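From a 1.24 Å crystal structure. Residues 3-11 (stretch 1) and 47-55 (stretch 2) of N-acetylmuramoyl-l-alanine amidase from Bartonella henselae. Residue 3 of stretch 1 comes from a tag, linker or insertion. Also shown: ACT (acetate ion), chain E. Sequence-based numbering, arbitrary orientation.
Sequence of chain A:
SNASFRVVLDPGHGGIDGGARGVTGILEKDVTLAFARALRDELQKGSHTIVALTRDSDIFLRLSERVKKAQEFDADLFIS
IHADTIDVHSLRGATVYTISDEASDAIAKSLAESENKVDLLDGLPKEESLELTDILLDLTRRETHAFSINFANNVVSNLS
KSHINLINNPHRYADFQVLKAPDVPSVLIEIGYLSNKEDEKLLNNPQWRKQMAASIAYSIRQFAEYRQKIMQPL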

# COMPACT_ATOMS: atom_id res chain seq x y z
N ALA A 3 15.55 -11.41 0.80
CA ALA A 3 15.34 -11.96 -0.54
C ALA A 3 15.52 -10.89 -1.61
O ALA A 3 15.23 -9.71 -1.39
N SER A 4 16.00 -11.31 -2.78
CA SER A 4 16.20 -10.39 -3.89
C SER A 4 14.87 -10.12 -4.59
O SER A 4 14.20 -11.04 -5.08
N PHE A 5 14.50 -8.85 -4.63
CA PHE A 5 13.27 -8.41 -5.27
C PHE A 5 13.49 -8.39 -6.77
O PHE A 5 14.52 -7.89 -7.23
N ARG A 6 12.54 -8.90 -7.55
CA ARG A 6 12.75 -9.11 -8.98
C ARG A 6 11.95 -8.11 -9.79
O ARG A 6 10.72 -8.05 -9.70
N VAL A 7 12.64 -7.32 -10.61
CA VAL A 7 12.01 -6.24 -11.37
C VAL A 7 12.30 -6.40 -12.85
O VAL A 7 13.45 -6.61 -13.24
N VAL A 8 11.26 -6.28 -13.68
CA VAL A 8 11.44 -6.26 -15.12
C VAL A 8 11.08 -4.89 -15.64
O VAL A 8 10.01 -4.36 -15.31
N LEU A 9 12.00 -4.30 -16.40
CA LEU A 9 11.82 -3.01 -17.04
C LEU A 9 11.57 -3.22 -18.52
O LEU A 9 12.29 -3.97 -19.18
N ASP A 10 10.56 -2.53 -19.04
CA ASP A 10 10.18 -2.64 -20.44
C ASP A 10 10.39 -1.31 -21.15
O ASP A 10 9.57 -0.39 -21.03
N PRO A 11 11.49 -1.19 -21.91
CA PRO A 11 11.67 0.03 -22.70
C PRO A 11 10.67 0.05 -23.86
O PRO A 11 10.74 -0.79 -24.77
N SER A 47 20.92 -2.64 -2.82
CA SER A 47 21.02 -4.03 -2.44
C SER A 47 19.72 -4.76 -2.75
O SER A 47 18.64 -4.15 -2.80
N HIS A 48 19.83 -6.06 -3.00
CA HIS A 48 18.67 -6.94 -3.04
C HIS A 48 17.63 -6.64 -4.12
O HIS A 48 16.45 -6.92 -3.93
N THR A 49 18.05 -6.07 -5.25
CA THR A 49 17.17 -5.99 -6.42
C THR A 49 17.81 -6.65 -7.63
O THR A 49 18.93 -6.31 -8.00
N ILE A 50 17.10 -7.60 -8.23
CA ILE A 50 17.56 -8.25 -9.46
C ILE A 50 16.72 -7.72 -10.61
O ILE A 50 15.49 -7.73 -10.54
N VAL A 51 17.38 -7.26 -11.66
CA VAL A 51 16.72 -6.53 -12.73
C VAL A 51 16.91 -7.23 -14.06
O VAL A 51 18.00 -7.71 -14.36
N ALA A 52 15.86 -7.27 -14.87
CA ALA A 52 15.98 -7.69 -16.25
C ALA A 52 15.21 -6.70 -17.12
O ALA A 52 14.26 -6.06 -16.65
N LEU A 53 15.64 -6.55 -18.36
CA LEU A 53 14.95 -5.74 -19.35
C LEU A 53 14.25 -6.64 -20.37
O LEU A 53 14.78 -7.70 -20.73
N THR A 54 13.08 -6.23 -20.86
CA THR A 54 12.43 -6.98 -21.93
C THR A 54 13.28 -6.98 -23.21
O THR A 54 13.28 -7.96 -23.94
N ARG A 55 13.93 -5.86 -23.49
CA ARG A 55 14.92 -5.74 -24.56
C ARG A 55 16.06 -4.91 -24.03
O ARG A 55 15.86 -3.94 -23.28

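Strands 5-11 and 49-53 run parallel, laced by backbone hydrogen bonds from F5 N to H48 O (2.8 Å) through T54 N to L9 O (2.9 Å), so paired residues send their side chains to the same face of the sheet.

Apolar packing dominates the face carrying F5, V7 and L9 with T49, V51 and L53. V7 and V51, both t, are beta-branched, which favours a strand; V7 CG2 meets T49 CG2 at 3.8 Å. L9 (m, t) packs on both neighbours: L9 CD1 is 4.0 Å from V51 CG1, and L9 CB is 4.0 Å from L53 CD1, while the t rotamer of F5 leads its ring away from the partner strand. On the other face, small A52 lies beside V8 (t), with V8 CG2 4.4 Å from A52 CB, and the extended I50 (m, t) brings CD1 to 3.4 Å from S4 CB.

Side-chain hydrogen bonds between the stretches lie toward the C-terminal end. T54, in p, points toward stretch 1, and its short hydroxyl donates from OG1 to the carboxylate oxygen D10 OD1 (2.7 Å). R55, long enough to reach a backbone carbonyl, donates from NE to P11 O (3.0 Å), its guanidinium laying one face over P11 CB.

R6 (m, t, p) grips the acetate, probably from the crystallisation liquor, in a two-pronged arrangement: its cationic guanidinium offers parallel N-H groups to both carboxylate oxygens, NH1 to ACT O at 2.7 Å and NH2 to ACT OXT at 2.8 Å.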

# COMPACT_ATOMS: atom_id res chain seq x y z
CB ALA A 3 13.95 -12.58 -0.64
CB SER A 4 17.24 -10.92 -4.88
OG SER A 4 18.53 -10.97 -4.29
CB PHE A 5 12.91 -7.02 -4.77
CG PHE A 5 11.50 -6.60 -5.07
CD1 PHE A 5 10.45 -7.17 -4.38
CD2 PHE A 5 11.23 -5.63 -6.02
CE1 PHE A 5 9.15 -6.79 -4.64
CE2 PHE A 5 9.92 -5.25 -6.29
CZ PHE A 5 8.89 -5.83 -5.59
CB ARG A 6 12.35 -10.54 -9.35
CG ARG A 6 13.07 -11.61 -8.50
CD ARG A 6 12.60 -13.02 -8.82
NE ARG A 6 12.96 -13.42 -10.18
CZ ARG A 6 14.18 -13.78 -10.55
NH1 ARG A 6 15.17 -13.81 -9.66
NH2 ARG A 6 14.40 -14.12 -11.81
CB VAL A 7 12.55 -4.87 -10.92
CG1 VAL A 7 11.89 -3.74 -11.70
CG2 VAL A 7 12.32 -4.68 -9.44
CB VAL A 8 10.61 -7.37 -15.80
CG1 VAL A 8 10.63 -7.20 -17.33
CG2 VAL A 8 11.18 -8.73 -15.41
CB LEU A 9 13.05 -2.13 -16.86
CG LEU A 9 13.53 -1.95 -15.43
CD1 LEU A 9 14.77 -1.08 -15.36
CD2 LEU A 9 12.44 -1.38 -14.54
CB ASP A 10 8.70 -3.03 -20.53
CG ASP A 10 8.19 -3.03 -21.96
OD1 ASP A 10 8.88 -3.63 -22.81
OD2 ASP A 10 7.14 -2.41 -22.24
CB PRO A 11 13.11 -0.08 -23.23
CG PRO A 11 13.75 -1.21 -22.47
CD PRO A 11 12.62 -2.12 -22.07
CB SER A 47 21.37 -4.17 -0.95
OG SER A 47 20.36 -3.62 -0.13
CB HIS A 48 17.98 -6.96 -1.67
CG HIS A 48 18.90 -7.26 -0.53
ND1 HIS A 48 19.21 -6.34 0.45
CD2 HIS A 48 19.57 -8.39 -0.20
CE1 HIS A 48 20.03 -6.88 1.32
NE2 HIS A 48 20.27 -8.13 0.95
CB THR A 49 16.82 -4.54 -6.80
OG1 THR A 49 16.30 -3.85 -5.66
CG2 THR A 49 15.77 -4.55 -7.91
CB ILE A 50 17.42 -9.77 -9.35
CG1 ILE A 50 18.29 -10.29 -8.20
CG2 ILE A 50 17.84 -10.44 -10.65
CD1 ILE A 50 18.24 -11.79 -8.06
CB VAL A 51 17.33 -5.13 -12.88
CG1 VAL A 51 16.61 -4.33 -13.97
CG2 VAL A 51 17.31 -4.40 -11.56
CB ALA A 52 15.44 -9.09 -16.46
CB LEU A 53 15.94 -4.81 -20.06
CG LEU A 53 16.19 -3.43 -19.44
CD1 LEU A 53 16.67 -3.52 -17.99
CD2 LEU A 53 17.17 -2.63 -20.29
CB THR A 54 11.03 -6.42 -22.24
OG1 THR A 54 11.16 -5.04 -22.56
CG2 THR A 54 10.09 -6.61 -21.05
CB ARG A 55 14.33 -5.08 -25.81
CG ARG A 55 13.96 -3.60 -25.62
CD ARG A 55 13.32 -3.03 -26.88
NE ARG A 55 12.88 -1.64 -26.74
CZ ARG A 55 13.59 -0.58 -27.12
NH1 ARG A 55 14.81 -0.73 -27.63
NH2 ARG A 55 13.08 0.64 -27.00
C ACT E . 17.92 -14.92 -11.61
O ACT E . 17.53 -14.86 -10.42
OXT ACT E . 17.09 -14.61 -12.49
CH3 ACT E . 19.31 -15.35 -11.97